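Local coordinates for catechol 1,2-dioxygenase (Pseudomonas putida, PDB 2AZQ), which probably catalyses the ferric-iron-dependent intradiol cleavage of catechol by molecular oxygen to cis,cis-muconate, an early step of the beta-ketoadipate pathway, at residues L262-D267 and R280-S285. Residues are numbered along the deposited sequence; the frame is centred on the assembly and turned at random.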
ATOM      1  N   LEU A 262     -15.375 -14.271  32.718  1.00 19.66           N
ATOM      2  CA  LEU A 262     -16.372 -13.313  33.098  1.00 19.10           C
ATOM      3  C   LEU A 262     -17.427 -13.957  33.995  1.00 18.21           C
ATOM      4  O   LEU A 262     -17.838 -15.094  33.766  1.00 15.29           O
ATOM      5  CB  LEU A 262     -16.991 -12.739  31.832  1.00 21.17           C
ATOM      6  CG  LEU A 262     -18.071 -11.704  32.104  1.00 25.34           C
ATOM      7  CD1 LEU A 262     -17.443 -10.490  32.804  1.00 27.75           C
ATOM      8  CD2 LEU A 262     -18.722 -11.306  30.793  1.00 27.79           C
ATOM      9  N   ARG A 263     -17.847 -13.224  35.027  1.00 19.29           N
ATOM     10  CA  ARG A 263     -18.852 -13.722  35.968  1.00 20.63           C
ATOM     11  C   ARG A 263     -20.032 -12.775  36.001  1.00 19.09           C
ATOM     12  O   ARG A 263     -19.869 -11.565  36.207  1.00 17.78           O
ATOM     13  CB  ARG A 263     -18.262 -13.859  37.381  1.00 23.75           C
ATOM     14  CG  ARG A 263     -16.861 -14.415  37.344  1.00 30.76           C
ATOM     15  CD  ARG A 263     -16.299 -14.809  38.714  1.00 39.35           C
ATOM     16  NE  ARG A 263     -14.823 -14.851  38.688  1.00 45.21           N
ATOM     17  CZ  ARG A 263     -14.039 -15.435  39.600  1.00 46.50           C
ATOM     18  NH1 ARG A 263     -14.576 -16.065  40.658  1.00 46.21           N
ATOM     19  NH2 ARG A 263     -12.708 -15.360  39.461  1.00 45.96           N
ATOM     20  N   PHE A 264     -21.218 -13.334  35.785  1.00 17.91           N
ATOM     21  CA  PHE A 264     -22.430 -12.544  35.811  1.00 17.89           C
ATOM     22  C   PHE A 264     -23.165 -12.547  37.143  1.00 17.54           C
ATOM     23  O   PHE A 264     -23.424 -13.595  37.731  1.00 16.68           O
ATOM     24  CB  PHE A 264     -23.363 -12.994  34.704  1.00 19.54           C
ATOM     25  CG  PHE A 264     -22.859 -12.658  33.347  1.00 23.65           C
ATOM     26  CD1 PHE A 264     -22.061 -13.543  32.641  1.00 25.54           C
ATOM     27  CD2 PHE A 264     -23.147 -11.416  32.778  1.00 25.94           C
ATOM     28  CE1 PHE A 264     -21.555 -13.196  31.381  1.00 26.70           C
ATOM     29  CE2 PHE A 264     -22.644 -11.060  31.519  1.00 26.50           C
ATOM     30  CZ  PHE A 264     -21.851 -11.949  30.822  1.00 25.64           C
ATOM     31  N   VAL A 265     -23.491 -11.354  37.619  1.00 18.01           N
ATOM     32  CA  VAL A 265     -24.213 -11.192  38.869  1.00 20.19           C
ATOM     33  C   VAL A 265     -25.633 -10.712  38.510  1.00 23.11           C
ATOM     34  O   VAL A 265     -25.785  -9.676  37.870  1.00 23.53           O
ATOM     35  CB  VAL A 265     -23.461 -10.175  39.769  1.00 18.32           C
ATOM     36  CG1 VAL A 265     -24.240  -9.876  41.010  1.00 17.63           C
ATOM     37  CG2 VAL A 265     -22.122 -10.750  40.163  1.00 17.88           C
ATOM     38  N   GLU A 266     -26.666 -11.485  38.868  1.00 27.12           N
ATOM     39  CA  GLU A 266     -28.055 -11.096  38.556  1.00 32.26           C
ATOM     40  C   GLU A 266     -28.880 -10.684  39.767  1.00 36.38           C
ATOM     41  O   GLU A 266     -28.981 -11.440  40.727  1.00 36.95           O
ATOM     42  CB  GLU A 266     -28.857 -12.226  37.903  1.00 31.24           C
ATOM     43  CG  GLU A 266     -28.370 -12.819  36.615  1.00 33.62           C
ATOM     44  CD  GLU A 266     -29.457 -13.679  35.977  1.00 34.54           C
ATOM     45  OE1 GLU A 266     -30.078 -14.492  36.697  1.00 36.24           O
ATOM     46  OE2 GLU A 266     -29.691 -13.554  34.756  1.00 34.94           O
ATOM     47  N   ASP A 267     -29.496  -9.509  39.708  1.00 40.89           N
ATOM     48  CA  ASP A 267     -30.361  -9.033  40.789  1.00 46.69           C
ATOM     49  C   ASP A 267     -31.154  -7.795  40.417  1.00 49.30           C
ATOM     50  O   ASP A 267     -30.660  -6.672  40.587  1.00 50.89           O
ATOM     51  CB  ASP A 267     -29.593  -8.670  42.055  1.00 48.67           C
ATOM     52  CG  ASP A 267     -30.469  -7.873  43.046  1.00 51.72           C
ATOM     53  OD1 ASP A 267     -29.928  -7.330  44.041  1.00 53.51           O
ATOM     54  OD2 ASP A 267     -31.711  -7.789  42.832  1.00 51.25           O
ATOM     55  N   ARG A 280     -28.597  -7.196  36.271  1.00 41.75           N
ATOM     56  CA  ARG A 280     -27.393  -7.865  35.729  1.00 36.69           C
ATOM     57  C   ARG A 280     -26.192  -6.975  35.400  1.00 32.75           C
ATOM     58  O   ARG A 280     -26.342  -5.822  35.004  1.00 33.26           O
ATOM     59  CB  ARG A 280     -27.784  -8.669  34.485  1.00 35.92           C
ATOM     60  CG  ARG A 280     -26.699  -9.412  33.769  1.00 36.49           C
ATOM     61  CD  ARG A 280     -27.370 -10.483  32.915  1.00 35.69           C
ATOM     62  NE  ARG A 280     -26.468 -11.138  31.973  1.00 36.65           N
ATOM     63  CZ  ARG A 280     -26.179 -12.437  31.979  1.00 36.93           C
ATOM     64  NH1 ARG A 280     -26.720 -13.243  32.886  1.00 38.45           N
ATOM     65  NH2 ARG A 280     -25.366 -12.941  31.056  1.00 36.66           N
ATOM     66  N   PHE A 281     -25.000  -7.528  35.589  1.00 27.11           N
ATOM     67  CA  PHE A 281     -23.758  -6.834  35.295  1.00 21.65           C
ATOM     68  C   PHE A 281     -22.635  -7.866  35.280  1.00 19.86           C
ATOM     69  O   PHE A 281     -22.793  -8.977  35.798  1.00 19.12           O
ATOM     70  CB  PHE A 281     -23.490  -5.732  36.316  1.00 20.25           C
ATOM     71  CG  PHE A 281     -23.067  -6.225  37.648  1.00 19.35           C
ATOM     72  CD1 PHE A 281     -21.775  -6.664  37.861  1.00 19.67           C
ATOM     73  CD2 PHE A 281     -23.958  -6.253  38.697  1.00 20.09           C
ATOM     74  CE1 PHE A 281     -21.374  -7.120  39.094  1.00 18.98           C
ATOM     75  CE2 PHE A 281     -23.562  -6.710  39.939  1.00 21.21           C
ATOM     76  CZ  PHE A 281     -22.258  -7.147  40.135  1.00 20.07           C
ATOM     77  N   ALA A 282     -21.510  -7.514  34.664  1.00 17.56           N
ATOM     78  CA  ALA A 282     -20.400  -8.443  34.554  1.00 14.12           C
ATOM     79  C   ALA A 282     -19.306  -8.056  35.497  1.00 12.31           C
ATOM     80  O   ALA A 282     -19.217  -6.906  35.911  1.00  9.94           O
ATOM     81  CB  ALA A 282     -19.880  -8.469  33.125  1.00 13.95           C
ATOM     82  N   GLU A 283     -18.502  -9.049  35.858  1.00 11.06           N
ATOM     83  CA  GLU A 283     -17.356  -8.863  36.742  1.00 11.37           C
ATOM     84  C   GLU A 283     -16.231  -9.670  36.174  1.00 11.14           C
ATOM     85  O   GLU A 283     -16.399 -10.830  35.805  1.00 10.94           O
ATOM     86  CB  GLU A 283     -17.640  -9.332  38.160  1.00 12.23           C
ATOM     87  CG  GLU A 283     -18.630  -8.459  38.870  1.00 13.07           C
ATOM     88  CD  GLU A 283     -18.784  -8.823  40.324  1.00 14.22           C
ATOM     89  OE1 GLU A 283     -19.636  -8.194  40.989  1.00 14.27           O
ATOM     90  OE2 GLU A 283     -18.057  -9.728  40.800  1.00 13.13           O
ATOM     91  N   LEU A 284     -15.075  -9.046  36.108  1.00 11.23           N
ATOM     92  CA  LEU A 284     -13.913  -9.683  35.542  1.00 11.55           C
ATOM     93  C   LEU A 284     -12.656  -9.193  36.270  1.00 12.48           C
ATOM     94  O   LEU A 284     -12.448  -7.984  36.491  1.00 11.64           O
ATOM     95  CB  LEU A 284     -13.886  -9.367  34.034  1.00 11.03           C
ATOM     96  CG  LEU A 284     -12.682  -9.743  33.161  1.00 12.72           C
ATOM     97  CD1 LEU A 284     -12.308 -11.214  33.329  1.00 12.41           C
ATOM     98  CD2 LEU A 284     -13.029  -9.435  31.720  1.00 10.81           C
ATOM     99  N   SER A 285     -11.832 -10.139  36.695  1.00 12.56           N
ATOM    100  CA  SER A 285     -10.609  -9.768  37.394  1.00 12.54           C
ATOM    101  C   SER A 285      -9.447 -10.408  36.663  1.00 11.46           C
ATOM    102  O   SER A 285      -9.478 -11.584  36.311  1.00  7.52           O
ATOM    103  CB  SER A 285     -10.641 -10.234  38.843  1.00 13.00           C
ATOM    104  OG  SER A 285     -10.598 -11.641  38.898  1.00 13.71           O
TER
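Val265 lies over one face of the Phe281 ring, its CB offset toward the rim and 3.7 Å from the ring centroid, a CH-pi contact. Phe281 CG sits between the backbone N and the carbonyl carbon (chi1 73°). The two side chains lie side by side, pointing the same way, and the beta-branched valine offers a broad apolar surface to the flat ring; Phe134 of strand 132-140 meets that ring edge-to-face. An alanine in place of Phe281 would probably open a gap beside Val265 and leave Phe134 without its aromatic partner. On the face carrying Phe264 and Ala282, the small alanine fits beside the Phe264 ring, with Leu262 as a further apolar neighbour of Ala282 and Leu284. Four backbone hydrogen bonds join the hydrogen-bonded pairs Arg263-Glu283 and Val265-Phe281; Val265 N to Phe281 O, 3.1 Å, is almost straight at 172°. Farther out, the guanidinium of Arg280 stacks on Phe264, planes 16° apart, with NH2 over the ring centre and CZ off-centre, a cation-pi contact. Arg280 NH1 also forms a long salt bridge with Glu266 OE2, 3.5 Å away, an arginine being long enough to serve both ring and carboxylate. Glu283 OE1 forms a salt bridge with Arg274 in the connecting loop. Two antiparallel neighbours joined by a long loop thus form a beta-hairpin within the mixed beta-sheet of the intradiol dioxygenase catalytic domain, the Leu284 side chain about 9 Å from that of the iron ligand His221.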